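Local coordinates for protein type II restriction enzyme MunI (Mycoplasma, PDB 1D02) that cuts double-stranded DNA as a homodimer, recognising the sequence 5'-CAATTG-3', cleaving after its first C and leaving terminal 5'-phosphates, at residues G37-L42 and N88-K93; Y43-H48 and G79-F84; G97-Q102 and V151-I156; G129-Y134 and I145-V150. The protein carries 1 engineered substitution. All coordinates share one frame; numbering follows the deposited sequence.

Overall arrangement
All four contacts bear on one mixed sheet; contacts 1 to 3 are partly buried and contact 4 is buried. Contacts 1 and 2 share the outer strand 40-44: the first is a turn bound by hydrogen bonds to one carbonyl oxygen and by bridging waters, the second a bulged strand end whose second segment holds two DNA phosphates. Contact 3 joins the parallel strands 93-101 and 148-153 further across the sheet, adding backbone bonds, one salt bridge and lysine and arginine bonds to the DNA. Contact 4 uses strand 148-153 too, but is apolar, a helix against the start of that strand. Contacts 2 and 3 meet through Phe84 and Gly97, and contacts 3 and 4 through Glu98 and Trp149.

Contact 1. Residues G37-L42 and N88-K93; sequences GTKYVL and NTETHK
Thr89 holds the carbonyl of Lys39 with two bonds: OG1 donates to Lys39 O at 2.7 Å, and Thr89 N reaches the same oxygen at 2.9 Å. With chi1 at 62°, Thr89 OG1 stands between its own N and carbonyl carbon, where it reaches Lys39 O alongside Thr89 N and leaves Thr89 CG2 to meet Val41 CG1 at 3.7 Å. Next to this grip Tyr40 and Asn88 form an antiparallel non-hydrogen-bonded pair, with Tyr40 CD2 3.9 Å from Asn88 CA and the ring and amide planes 63° apart. Lys39 CG lies over one face of the Tyr40 ring, toward its rim. Asn88 OD1 closes an Asx turn, taking Glu90 N in its carbonyl plane and Thr91 N from above it. The outer side is looser and wet. Lys39 runs extended beyond CG across Glu90 at about a right angle, its CD 3.6 Å from Glu90 CD, yet Lys39 NZ stays 4.0 Å from Glu90 OE2, beyond a salt bridge. One water links NZ to Asn88 ND2 and another links it to Glu90 OE2; NZ also bonds Ser7 O. The segment 88-93 is the turn joining strands 84-88 and 93-101, and it meets the start of the outer strand 40-44, where Leu42 packs on helix 27-34.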
# COMPACT_ATOMS: atom_id res chain seq x y z
N GLY D 37 -28.62 19.85 2.93
CA GLY D 37 -29.99 19.42 3.18
C GLY D 37 -30.22 17.93 3.13
O GLY D 37 -31.37 17.49 3.27
N THR D 38 -29.17 17.14 2.93
CA THR D 38 -29.33 15.69 2.88
C THR D 38 -28.86 15.06 4.19
O THR D 38 -28.40 15.74 5.12
CB THR D 38 -28.51 15.04 1.74
OG1 THR D 38 -27.12 15.01 2.12
CG2 THR D 38 -28.64 15.86 0.42
N LYS D 39 -28.96 13.74 4.24
CA LYS D 39 -28.54 12.99 5.41
C LYS D 39 -27.04 12.73 5.38
O LYS D 39 -26.49 12.20 6.36
CB LYS D 39 -29.29 11.65 5.48
CG LYS D 39 -28.99 10.71 4.33
CD LYS D 39 -30.04 9.59 4.26
CE LYS D 39 -29.78 8.67 3.08
NZ LYS D 39 -30.84 7.61 2.92
N TYR D 40 -26.37 13.10 4.28
CA TYR D 40 -24.93 12.87 4.20
C TYR D 40 -24.14 14.08 4.67
O TYR D 40 -24.57 15.22 4.48
CB TYR D 40 -24.49 12.53 2.77
CG TYR D 40 -25.23 11.36 2.17
CD1 TYR D 40 -26.37 11.57 1.41
CD2 TYR D 40 -24.82 10.05 2.41
CE1 TYR D 40 -27.11 10.50 0.90
CE2 TYR D 40 -25.56 8.95 1.91
CZ TYR D 40 -26.71 9.19 1.15
OH TYR D 40 -27.49 8.14 0.72
N VAL D 41 -23.00 13.82 5.29
CA VAL D 41 -22.13 14.89 5.73
C VAL D 41 -20.71 14.51 5.34
O VAL D 41 -20.35 13.34 5.35
CB VAL D 41 -22.20 15.12 7.24
CG1 VAL D 41 -23.62 15.46 7.66
CG2 VAL D 41 -21.70 13.89 7.97
N LEU D 42 -19.93 15.50 4.97
CA LEU D 42 -18.54 15.27 4.58
C LEU D 42 -17.68 15.75 5.74
O LEU D 42 -17.91 16.84 6.28
CB LEU D 42 -18.16 16.09 3.35
CG LEU D 42 -16.70 15.92 2.90
CD1 LEU D 42 -16.48 14.63 2.13
CD2 LEU D 42 -16.32 17.13 2.06
N ASN D 88 -23.32 8.66 6.29
CA ASN D 88 -24.77 8.68 6.11
C ASN D 88 -25.20 8.81 7.59
O ASN D 88 -25.04 7.85 8.36
CB ASN D 88 -25.25 7.37 5.53
CG ASN D 88 -26.77 7.24 5.54
OD1 ASN D 88 -27.45 7.80 6.41
ND2 ASN D 88 -27.29 6.48 4.59
N THR D 89 -25.71 9.98 7.99
CA THR D 89 -26.06 10.20 9.39
C THR D 89 -27.29 9.45 9.89
O THR D 89 -27.57 9.45 11.08
CB THR D 89 -26.23 11.70 9.73
OG1 THR D 89 -27.32 12.24 8.95
CG2 THR D 89 -24.95 12.47 9.43
N GLU D 90 -28.01 8.79 8.99
CA GLU D 90 -29.18 8.02 9.41
C GLU D 90 -28.76 6.61 9.78
O GLU D 90 -29.24 6.04 10.76
CB GLU D 90 -30.23 7.96 8.32
CG GLU D 90 -30.99 9.25 8.14
CD GLU D 90 -32.14 9.10 7.17
OE1 GLU D 90 -32.83 10.11 6.94
OE2 GLU D 90 -32.35 7.98 6.65
N THR D 91 -27.85 6.05 9.00
CA THR D 91 -27.36 4.69 9.22
C THR D 91 -26.05 4.67 10.03
O THR D 91 -25.67 3.64 10.59
CB THR D 91 -27.06 4.00 7.91
OG1 THR D 91 -26.01 4.71 7.25
CG2 THR D 91 -28.28 3.96 7.00
N HIS D 92 -25.37 5.80 10.07
CA HIS D 92 -24.09 5.96 10.77
C HIS D 92 -22.96 5.15 10.11
O HIS D 92 -21.90 4.91 10.74
CB HIS D 92 -24.24 5.60 12.24
CG HIS D 92 -25.25 6.44 12.96
ND1 HIS D 92 -25.04 7.78 13.22
CD2 HIS D 92 -26.49 6.15 13.40
CE1 HIS D 92 -26.12 8.28 13.80
NE2 HIS D 92 -27.02 7.32 13.92
N LYS D 93 -23.18 4.74 8.86
CA LYS D 93 -22.15 4.05 8.10
C LYS D 93 -21.26 5.15 7.50
O LYS D 93 -21.74 6.23 7.12
CB LYS D 93 -22.75 3.18 6.98
CG LYS D 93 -23.38 1.90 7.54
CD LYS D 93 -23.82 0.94 6.44
CE LYS D 93 -24.35 -0.37 7.05
NZ LYS D 93 -24.82 -1.28 5.99
O HOH W 1 -30.06 5.51 4.35
O HOH W 2 -33.19 6.66 4.17
O HOH W 3 -33.70 8.97 4.07
O HOH W 4 -26.61 5.69 1.50

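Contact 2. Residues Y43-H48 and G79-F84; sequences YEKPKH and GVSPAF. Engineered in segment 79-84: Ala83 (natural residue Asp). With nucleotides of chain A.
Pro46 lies obliquely across Pro82, ring to ring, with Pro46 CG 3.9 Å from Pro82 CB; Pro46 CD sits 3.5 Å from Pro82 O. Lys45, just past the end of strand 40-44, has left-handed backbone angles, and its N donates to Ala83 O at 3.3 Å from above the carbonyl plane. Lys45 CG is anti to its backbone N (chi1 -165°), and the chain is extended beyond it; its modelled closeness to Ser81 OG is doubtful. Ser81 OG is likewise anti to its N (chi1 172°) and meets a water at 2.8 Å that also donates to Pro46 O. Glu44 pairs antiparallel with Phe84. Phe84 CG stands between its backbone N and carbonyl carbon (chi1 69°), while Phe84 CB lies 3.4 Å from Tyr43 O. Ala83, engineered in place of Asp, forms with Phe84 a classic beta bulge opposite Gly97; the natural Pro-Asp pair here is consistent with the first half of the PD-(D/E)XK nuclease motif. The chemistry is largely that of the main chain: Gly79 N and Ser81 N each donate at 2.8 Å to an OP1, of DC2 and DC3 of chain A respectively, so in 79-84 backbone N-H groups grip the phosphates of these two nucleotides.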
# COMPACT_ATOMS: atom_id res chain seq x y z
N TYR D 43 -16.68 14.96 6.13
CA TYR D 43 -15.77 15.36 7.20
C TYR D 43 -14.41 15.57 6.53
O TYR D 43 -14.01 14.77 5.69
CB TYR D 43 -15.60 14.25 8.24
CG TYR D 43 -16.87 13.86 8.97
CD1 TYR D 43 -17.26 12.52 9.07
CD2 TYR D 43 -17.66 14.82 9.59
CE1 TYR D 43 -18.41 12.15 9.79
CE2 TYR D 43 -18.81 14.46 10.30
CZ TYR D 43 -19.18 13.13 10.39
OH TYR D 43 -20.30 12.78 11.12
N GLU D 44 -13.73 16.65 6.89
CA GLU D 44 -12.38 16.94 6.41
C GLU D 44 -11.52 16.41 7.58
O GLU D 44 -11.79 16.67 8.74
CB GLU D 44 -12.26 18.47 6.18
CG GLU D 44 -13.26 18.94 5.10
CD GLU D 44 -13.60 20.44 5.07
OE1 GLU D 44 -12.74 21.27 5.44
OE2 GLU D 44 -14.74 20.78 4.65
N LYS D 45 -10.51 15.60 7.30
CA LYS D 45 -9.70 15.05 8.41
C LYS D 45 -10.48 14.44 9.63
O LYS D 45 -10.29 14.84 10.79
CB LYS D 45 -8.69 16.11 8.89
CG LYS D 45 -7.55 15.58 9.76
CD LYS D 45 -6.56 16.69 10.11
CE LYS D 45 -5.41 16.19 10.97
NZ LYS D 45 -4.53 17.31 11.40
N PRO D 46 -11.36 13.46 9.38
CA PRO D 46 -12.16 12.76 10.41
C PRO D 46 -11.22 12.17 11.45
O PRO D 46 -10.09 11.81 11.12
CB PRO D 46 -12.86 11.66 9.60
CG PRO D 46 -11.91 11.46 8.42
CD PRO D 46 -11.57 12.86 8.06
N LYS D 47 -11.68 12.04 12.70
CA LYS D 47 -10.86 11.53 13.79
C LYS D 47 -11.18 10.12 14.25
O LYS D 47 -10.65 9.67 15.27
CB LYS D 47 -10.96 12.50 14.98
CG LYS D 47 -10.54 13.92 14.58
CD LYS D 47 -10.30 14.81 15.79
CE LYS D 47 -11.56 15.21 16.51
NZ LYS D 47 -11.23 16.25 17.56
N HIS D 48 -12.02 9.41 13.50
CA HIS D 48 -12.44 8.06 13.90
C HIS D 48 -11.35 7.03 14.05
O HIS D 48 -11.52 6.06 14.78
CB HIS D 48 -13.46 7.49 12.91
CG HIS D 48 -14.58 8.43 12.60
ND1 HIS D 48 -14.40 9.57 11.85
CD2 HIS D 48 -15.88 8.43 12.98
CE1 HIS D 48 -15.54 10.23 11.78
NE2 HIS D 48 -16.46 9.56 12.45
N GLY D 79 -2.57 6.85 15.37
CA GLY D 79 -3.43 6.29 14.36
C GLY D 79 -3.23 6.96 13.03
O GLY D 79 -2.10 7.33 12.68
N VAL D 80 -4.33 7.10 12.28
CA VAL D 80 -4.28 7.73 10.97
C VAL D 80 -5.31 8.85 10.85
O VAL D 80 -6.25 8.97 11.65
CB VAL D 80 -4.50 6.69 9.82
CG1 VAL D 80 -3.40 5.59 9.85
CG2 VAL D 80 -5.89 6.06 9.98
N SER D 81 -5.13 9.68 9.83
CA SER D 81 -6.00 10.82 9.61
C SER D 81 -6.36 10.84 8.12
O SER D 81 -5.59 11.36 7.29
CB SER D 81 -5.25 12.08 10.03
OG SER D 81 -5.97 13.26 9.68
N PRO D 82 -7.49 10.20 7.76
CA PRO D 82 -7.91 10.17 6.36
C PRO D 82 -8.12 11.59 5.83
O PRO D 82 -8.42 12.50 6.59
CB PRO D 82 -9.23 9.41 6.40
CG PRO D 82 -9.06 8.49 7.55
CD PRO D 82 -8.40 9.40 8.60
N ALA D 83 -7.97 11.76 4.52
CA ALA D 83 -8.18 13.06 3.88
C ALA D 83 -9.64 13.50 4.06
O ALA D 83 -9.93 14.69 4.23
CB ALA D 83 -7.86 12.97 2.40
N PHE D 84 -10.56 12.54 4.01
CA PHE D 84 -11.98 12.86 4.18
C PHE D 84 -12.79 11.62 4.55
O PHE D 84 -12.25 10.51 4.58
CB PHE D 84 -12.53 13.49 2.87
CG PHE D 84 -12.64 12.54 1.69
CD1 PHE D 84 -13.83 11.85 1.43
CD2 PHE D 84 -11.56 12.33 0.83
CE1 PHE D 84 -13.93 10.99 0.34
CE2 PHE D 84 -11.66 11.47 -0.26
CZ PHE D 84 -12.84 10.81 -0.51
P DC A 3 -1.54 9.87 8.64
OP1 DC A 3 -2.85 9.34 8.22
OP2 DC A 3 -0.38 8.96 8.74
O5' DC A 3 -1.19 11.05 7.63
C5' DC A 3 -2.11 12.11 7.44
C4' DC A 3 -1.70 12.97 6.28
O4' DC A 3 -0.50 13.72 6.62
C3' DC A 3 -1.39 12.26 4.95
O3' DC A 3 -1.90 13.12 3.93
C2' DC A 3 0.13 12.20 4.95
C1' DC A 3 0.51 13.51 5.65
N1 DC A 3 1.81 13.46 6.35
C2 DC A 3 2.77 14.46 6.09
O2 DC A 3 2.49 15.37 5.29
N3 DC A 3 3.97 14.41 6.70
C4 DC A 3 4.25 13.42 7.55
N4 DC A 3 5.49 13.40 8.10
C5 DC A 3 3.30 12.40 7.86
C6 DC A 3 2.10 12.46 7.24
P DC A 2 -0.10 10.21 15.29
OP1 DC A 2 -1.35 9.42 15.48
OP2 DC A 2 1.24 9.56 15.43
O5' DC A 2 -0.19 10.86 13.85
C5' DC A 2 -1.41 11.46 13.45
C4' DC A 2 -1.34 11.87 12.00
O4' DC A 2 -0.47 13.01 11.87
C3' DC A 2 -0.84 10.80 11.03
O3' DC A 2 -1.84 10.67 10.00
C2' DC A 2 0.51 11.34 10.56
C1' DC A 2 0.37 12.85 10.73
N1 DC A 2 1.62 13.58 11.01
C2 DC A 2 1.95 14.68 10.21
O2 DC A 2 1.19 15.01 9.28
N3 DC A 2 3.09 15.35 10.48
C4 DC A 2 3.88 14.98 11.49
N4 DC A 2 4.99 15.70 11.74
C5 DC A 2 3.56 13.86 12.31
C6 DC A 2 2.43 13.19 12.03
O HOH W 5 -8.88 9.41 12.06
O HOH W 6 -7.69 13.37 11.84

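Contact 3. Residues G97-Q102 and V151-I156; sequences GEIKRQ and VFEGDI. With nucleotides of chain A.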
# COMPACT_ATOMS: atom_id res chain seq x y z
N GLY D 97 -11.89 8.26 3.07
CA GLY D 97 -11.24 8.51 1.81
C GLY D 97 -9.85 9.11 1.84
O GLY D 97 -9.40 9.61 2.86
N GLU D 98 -9.19 9.05 0.69
CA GLU D 98 -7.85 9.62 0.55
C GLU D 98 -7.83 10.42 -0.75
O GLU D 98 -8.66 10.20 -1.64
CB GLU D 98 -6.77 8.53 0.47
CG GLU D 98 -6.61 7.67 1.71
CD GLU D 98 -6.39 8.47 2.99
OE1 GLU D 98 -5.91 9.63 2.93
OE2 GLU D 98 -6.72 7.95 4.09
N ILE D 99 -6.87 11.33 -0.86
CA ILE D 99 -6.73 12.15 -2.04
C ILE D 99 -5.25 12.09 -2.38
O ILE D 99 -4.41 12.51 -1.57
CB ILE D 99 -7.15 13.61 -1.78
CG1 ILE D 99 -8.66 13.68 -1.45
CG2 ILE D 99 -6.85 14.47 -3.00
CD1 ILE D 99 -9.16 15.06 -1.17
N LYS D 100 -4.92 11.56 -3.55
CA LYS D 100 -3.52 11.44 -3.94
C LYS D 100 -3.28 12.30 -5.17
O LYS D 100 -3.79 12.01 -6.25
CB LYS D 100 -3.18 9.97 -4.22
CG LYS D 100 -3.00 9.17 -2.92
CD LYS D 100 -1.74 9.66 -2.19
CE LYS D 100 -1.70 9.26 -0.71
NZ LYS D 100 -2.74 9.97 0.09
N ARG D 101 -2.55 13.40 -5.00
CA ARG D 101 -2.27 14.31 -6.12
C ARG D 101 -0.85 14.03 -6.57
O ARG D 101 0.04 13.91 -5.73
CB ARG D 101 -2.34 15.77 -5.66
CG ARG D 101 -3.58 16.10 -4.85
CD ARG D 101 -3.65 17.58 -4.41
NE ARG D 101 -4.74 17.81 -3.44
CZ ARG D 101 -4.67 17.50 -2.14
NH1 ARG D 101 -3.57 16.95 -1.64
NH2 ARG D 101 -5.72 17.72 -1.35
N GLN D 102 -0.64 13.94 -7.87
CA GLN D 102 0.73 13.67 -8.35
C GLN D 102 0.89 14.04 -9.82
O GLN D 102 -0.08 14.02 -10.59
CB GLN D 102 1.07 12.18 -8.17
CG GLN D 102 2.55 11.80 -8.35
CD GLN D 102 2.84 10.43 -7.76
OE1 GLN D 102 3.25 9.47 -8.46
NE2 GLN D 102 2.62 10.31 -6.46
N VAL D 151 -9.20 9.03 -4.20
CA VAL D 151 -9.40 9.93 -5.33
C VAL D 151 -8.05 10.47 -5.78
O VAL D 151 -7.31 11.06 -4.96
CB VAL D 151 -10.32 11.11 -4.95
CG1 VAL D 151 -10.45 12.07 -6.13
CG2 VAL D 151 -11.71 10.56 -4.54
N PHE D 152 -7.69 10.21 -7.03
CA PHE D 152 -6.42 10.68 -7.60
C PHE D 152 -6.69 11.98 -8.34
O PHE D 152 -7.77 12.17 -8.91
CB PHE D 152 -5.83 9.65 -8.57
CG PHE D 152 -5.41 8.35 -7.91
CD1 PHE D 152 -6.27 7.25 -7.88
CD2 PHE D 152 -4.16 8.24 -7.32
CE1 PHE D 152 -5.89 6.05 -7.26
CE2 PHE D 152 -3.77 7.04 -6.69
CZ PHE D 152 -4.63 5.94 -6.66
N GLU D 153 -5.70 12.87 -8.33
CA GLU D 153 -5.80 14.20 -8.95
C GLU D 153 -4.44 14.53 -9.54
O GLU D 153 -3.44 13.95 -9.13
CB GLU D 153 -6.13 15.26 -7.90
CG GLU D 153 -7.51 15.11 -7.24
CD GLU D 153 -7.79 16.14 -6.14
OE1 GLU D 153 -6.93 16.98 -5.82
OE2 GLU D 153 -8.91 16.08 -5.57
N GLY D 154 -4.41 15.48 -10.48
CA GLY D 154 -3.14 15.87 -11.08
C GLY D 154 -2.87 15.15 -12.39
O GLY D 154 -3.67 14.33 -12.86
N ASP D 155 -1.72 15.42 -12.99
CA ASP D 155 -1.40 14.77 -14.26
C ASP D 155 -1.31 13.24 -14.17
O ASP D 155 -1.42 12.55 -15.19
CB ASP D 155 -0.12 15.39 -14.85
CG ASP D 155 -0.36 16.76 -15.44
OD1 ASP D 155 0.60 17.53 -15.60
OD2 ASP D 155 -1.52 17.07 -15.75
N ILE D 156 -1.13 12.69 -12.97
CA ILE D 156 -1.07 11.23 -12.86
C ILE D 156 -2.34 10.61 -13.43
O ILE D 156 -2.29 9.52 -14.00
CB ILE D 156 -0.88 10.78 -11.37
CG1 ILE D 156 -0.78 9.26 -11.27
CG2 ILE D 156 -2.03 11.31 -10.51
CD1 ILE D 156 -0.45 8.76 -9.83
P DA A 5 0.33 17.23 -2.19
OP1 DA A 5 0.50 18.67 -2.47
OP2 DA A 5 -0.94 16.56 -2.54
O5' DA A 5 1.47 16.32 -2.87
C5' DA A 5 2.65 16.88 -3.36
C4' DA A 5 3.65 15.81 -3.73
O4' DA A 5 4.07 15.09 -2.54
C3' DA A 5 3.29 14.73 -4.77
O3' DA A 5 4.32 14.70 -5.75
C2' DA A 5 3.42 13.43 -3.99
C1' DA A 5 4.48 13.82 -2.97
N9 DA A 5 4.61 12.97 -1.78
C8 DA A 5 3.63 12.28 -1.12
N7 DA A 5 4.07 11.61 -0.08
C5 DA A 5 5.43 11.87 -0.06
C6 DA A 5 6.47 11.44 0.80
N6 DA A 5 6.28 10.63 1.85
N1 DA A 5 7.72 11.87 0.54
C2 DA A 5 7.91 12.67 -0.51
N3 DA A 5 7.01 13.14 -1.39
C4 DA A 5 5.78 12.70 -1.10
P DT A 6 4.24 15.64 -7.04
OP1 DT A 6 3.25 16.71 -6.78
OP2 DT A 6 4.07 14.75 -8.22
O5' DT A 6 5.69 16.27 -7.10
C5' DT A 6 5.99 17.34 -6.23
C4' DT A 6 7.34 17.12 -5.59
O4' DT A 6 7.28 16.01 -4.67
C3' DT A 6 8.43 16.77 -6.59
O3' DT A 6 9.14 17.95 -6.96
C2' DT A 6 9.34 15.82 -5.83
C1' DT A 6 8.56 15.37 -4.60
N1 DT A 6 8.32 13.92 -4.67
C2 DT A 6 9.07 13.06 -3.89
O2 DT A 6 9.92 13.45 -3.10
N3 DT A 6 8.78 11.73 -4.06
C4 DT A 6 7.84 11.19 -4.91
O4 DT A 6 7.70 9.96 -4.98
C5 DT A 6 7.09 12.15 -5.69
C7 DT A 6 6.04 11.67 -6.63
C6 DT A 6 7.36 13.45 -5.53
P DA A 4 -1.67 12.81 2.37
OP1 DA A 4 -2.95 13.15 1.71
OP2 DA A 4 -1.04 11.49 2.13
O5' DA A 4 -0.62 13.94 1.98
C5' DA A 4 -0.90 15.31 2.21
C4' DA A 4 0.14 16.17 1.54
O4' DA A 4 1.43 16.01 2.18
C3' DA A 4 0.38 15.86 0.07
O3' DA A 4 0.61 17.10 -0.61
C2' DA A 4 1.61 14.97 0.08
C1' DA A 4 2.40 15.50 1.27
N9 DA A 4 3.20 14.52 2.02
C8 DA A 4 2.77 13.35 2.60
N7 DA A 4 3.69 12.74 3.31
C5 DA A 4 4.81 13.55 3.16
C6 DA A 4 6.11 13.47 3.72
N6 DA A 4 6.50 12.50 4.54
N1 DA A 4 6.98 14.45 3.40
C2 DA A 4 6.58 15.43 2.58
N3 DA A 4 5.39 15.61 2.00
C4 DA A 4 4.53 14.63 2.35
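The guanidinium of Arg101 and the carboxylate of Glu153 are turned 72° against each other, with Arg101 NE 3.3 Å from Glu153 OE1 in a salt bridge that comes obliquely to the guanidinium. Ile99 CG2 lies over one face of this group, offset toward its rim, and at the edge, in plane, OP2 of DA5 of chain A accepts from Arg101 NH1 at 2.8 Å. The two charged side chains lie side by side and point the same way; Ile99 CG2 also touches the carboxylate, 3.7 Å from Glu153 OE2. On the other face of the sheet the Phe152 ring meets Lys100 CB obliquely, CD2 being 3.7 Å from it. These are neighbouring parallel strands of the PD-(D/E)XK nuclease core, and Glu98 and Lys100 fit the (D/E)XK half of its motif. The strands are joined by hydrogen bonds from Val151 N to Glu98 O, Lys100 N to Val151 O, Glu153 N to Lys100 O and Gln102 N to Glu153 O. The Lys100 chain bends at CD (chi2 -67°), and chi4 of -68° then sets NZ 3.1 Å from OP2 of DA4 of chain A. Beyond the strands, Gly154 has backbone angles and a closeness to Gln102 O that leave no space for a CB, and Ile156 N, in a short 3-10 segment, donates to Gln102 O at 2.9 Å. Helix 160-170 packs on Phe152 and Ile156.

Contact 4. Residues G129-Y134 and I145-V150; sequences GLLKAY and ILPFWV
Apolar packing of a helix against the start of a sheet strand makes this contact: Leu131 and Tyr134, one turn apart on helix 128-138, close on Pro147 and Phe148, where the chain enters strand 148-153. Pro147 sits against both. Its CG is 3.6 Å from Tyr134 CB, and its CD is 3.8 Å from Leu131 CD2, the leucine crossing the proline at about a right angle. That one methyl carries all of the leucine's close touches, since Leu131 CD2 also lies 4.0 Å from Phe148 CE2, at the edge of the ring and in its plane, and more distantly meets Leu146 CD2. The CB of Phe148, rather than its ring, meets the Tyr134 ring: CE2 of Tyr134 is 3.9 Å away, in an oblique approach, and the two side chains cross at about a right angle. Pro147 O lies in the plane of the Tyr134 ring, at its edge and 3.9 Å from CD2, a contact with ring C-H rather than with its pi face. The contact is mainly carbon against carbon, and most of the residues that touch are buried. Helix 128-138 also borders the second subunit: Leu130 packs on Trp169 and Ala133 on Phe168, both of the second subunit, and Lys132 forms a salt bridge with Asp171 of that neighbouring chain. Within the chain, Tyr134 meets Phe96 of strand 93-101 edge-to-face and Phe148 meets Phe126 in the same manner, while helix 160-170 touches Phe148 through Tyr170.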
# COMPACT_ATOMS: atom_id res chain seq x y z
N GLY D 129 -4.77 -5.29 8.35
CA GLY D 129 -5.03 -4.57 9.57
C GLY D 129 -5.90 -3.34 9.40
O GLY D 129 -6.84 -3.14 10.18
N LEU D 130 -5.60 -2.50 8.41
CA LEU D 130 -6.41 -1.30 8.22
C LEU D 130 -7.76 -1.66 7.61
O LEU D 130 -8.75 -0.98 7.90
CB LEU D 130 -5.68 -0.26 7.36
CG LEU D 130 -4.51 0.39 8.15
CD1 LEU D 130 -3.75 1.37 7.26
CD2 LEU D 130 -5.05 1.15 9.37
N LEU D 131 -7.81 -2.70 6.78
CA LEU D 131 -9.10 -3.10 6.21
C LEU D 131 -10.05 -3.48 7.35
O LEU D 131 -11.22 -3.07 7.36
CB LEU D 131 -8.93 -4.31 5.27
CG LEU D 131 -8.38 -4.01 3.88
CD1 LEU D 131 -8.04 -5.31 3.14
CD2 LEU D 131 -9.44 -3.21 3.08
N LYS D 132 -9.56 -4.27 8.31
CA LYS D 132 -10.40 -4.67 9.45
C LYS D 132 -10.83 -3.46 10.27
O LYS D 132 -12.00 -3.35 10.67
CB LYS D 132 -9.67 -5.66 10.36
CG LYS D 132 -9.65 -7.08 9.81
CD LYS D 132 -8.86 -8.02 10.73
CE LYS D 132 -8.83 -9.44 10.16
NZ LYS D 132 -8.15 -10.36 11.12
N ALA D 133 -9.90 -2.54 10.53
CA ALA D 133 -10.25 -1.35 11.31
C ALA D 133 -11.32 -0.50 10.59
O ALA D 133 -12.29 -0.02 11.20
CB ALA D 133 -9.00 -0.52 11.57
N TYR D 134 -11.13 -0.30 9.28
CA TYR D 134 -12.06 0.50 8.49
C TYR D 134 -13.44 -0.14 8.44
O TYR D 134 -14.46 0.55 8.60
CB TYR D 134 -11.54 0.67 7.06
CG TYR D 134 -10.58 1.85 6.87
CD1 TYR D 134 -9.55 2.09 7.77
CD2 TYR D 134 -10.73 2.71 5.78
CE1 TYR D 134 -8.68 3.19 7.58
CE2 TYR D 134 -9.87 3.79 5.59
CZ TYR D 134 -8.86 4.02 6.49
OH TYR D 134 -8.06 5.13 6.33
N ILE D 145 -16.97 -4.74 -2.09
CA ILE D 145 -16.46 -3.38 -2.12
C ILE D 145 -15.48 -3.23 -0.96
O ILE D 145 -15.61 -3.91 0.05
CB ILE D 145 -17.62 -2.36 -1.95
CG1 ILE D 145 -17.18 -1.01 -2.48
CG2 ILE D 145 -18.07 -2.24 -0.49
CD1 ILE D 145 -17.21 -0.96 -4.00
N LEU D 146 -14.46 -2.38 -1.13
CA LEU D 146 -13.51 -2.11 -0.06
C LEU D 146 -14.09 -0.92 0.72
O LEU D 146 -14.85 -0.13 0.16
CB LEU D 146 -12.13 -1.77 -0.62
CG LEU D 146 -11.58 -2.91 -1.50
CD1 LEU D 146 -10.14 -2.58 -1.94
CD2 LEU D 146 -11.60 -4.23 -0.73
N PRO D 147 -13.72 -0.76 1.99
CA PRO D 147 -14.22 0.31 2.85
C PRO D 147 -13.63 1.70 2.68
O PRO D 147 -13.88 2.58 3.51
CB PRO D 147 -13.97 -0.24 4.25
CG PRO D 147 -12.65 -0.98 4.06
CD PRO D 147 -12.86 -1.70 2.75
N PHE D 148 -12.83 1.90 1.64
CA PHE D 148 -12.21 3.20 1.41
C PHE D 148 -12.34 3.61 -0.04
O PHE D 148 -12.68 2.79 -0.90
CB PHE D 148 -10.72 3.13 1.79
CG PHE D 148 -9.93 2.13 0.97
CD1 PHE D 148 -9.38 2.50 -0.26
CD2 PHE D 148 -9.74 0.83 1.43
CE1 PHE D 148 -8.64 1.59 -1.02
CE2 PHE D 148 -9.01 -0.09 0.68
CZ PHE D 148 -8.46 0.27 -0.54
N TRP D 149 -12.08 4.89 -0.30
CA TRP D 149 -12.17 5.42 -1.65
C TRP D 149 -10.99 6.36 -1.84
O TRP D 149 -10.86 7.34 -1.11
CB TRP D 149 -13.49 6.17 -1.81
CG TRP D 149 -13.72 6.75 -3.18
CD1 TRP D 149 -13.28 6.24 -4.37
CD2 TRP D 149 -14.52 7.88 -3.50
NE1 TRP D 149 -13.77 7.00 -5.42
CE2 TRP D 149 -14.53 8.01 -4.91
CE3 TRP D 149 -15.25 8.81 -2.72
CZ2 TRP D 149 -15.24 9.03 -5.57
CZ3 TRP D 149 -15.95 9.83 -3.38
CH2 TRP D 149 -15.94 9.92 -4.79
N VAL D 150 -10.14 6.06 -2.82
CA VAL D 150 -8.97 6.88 -3.09
C VAL D 150 -9.26 7.71 -4.35
O VAL D 150 -9.60 7.17 -5.40
CB VAL D 150 -7.70 6.02 -3.33
CG1 VAL D 150 -6.52 6.92 -3.70
CG2 VAL D 150 -7.34 5.20 -2.05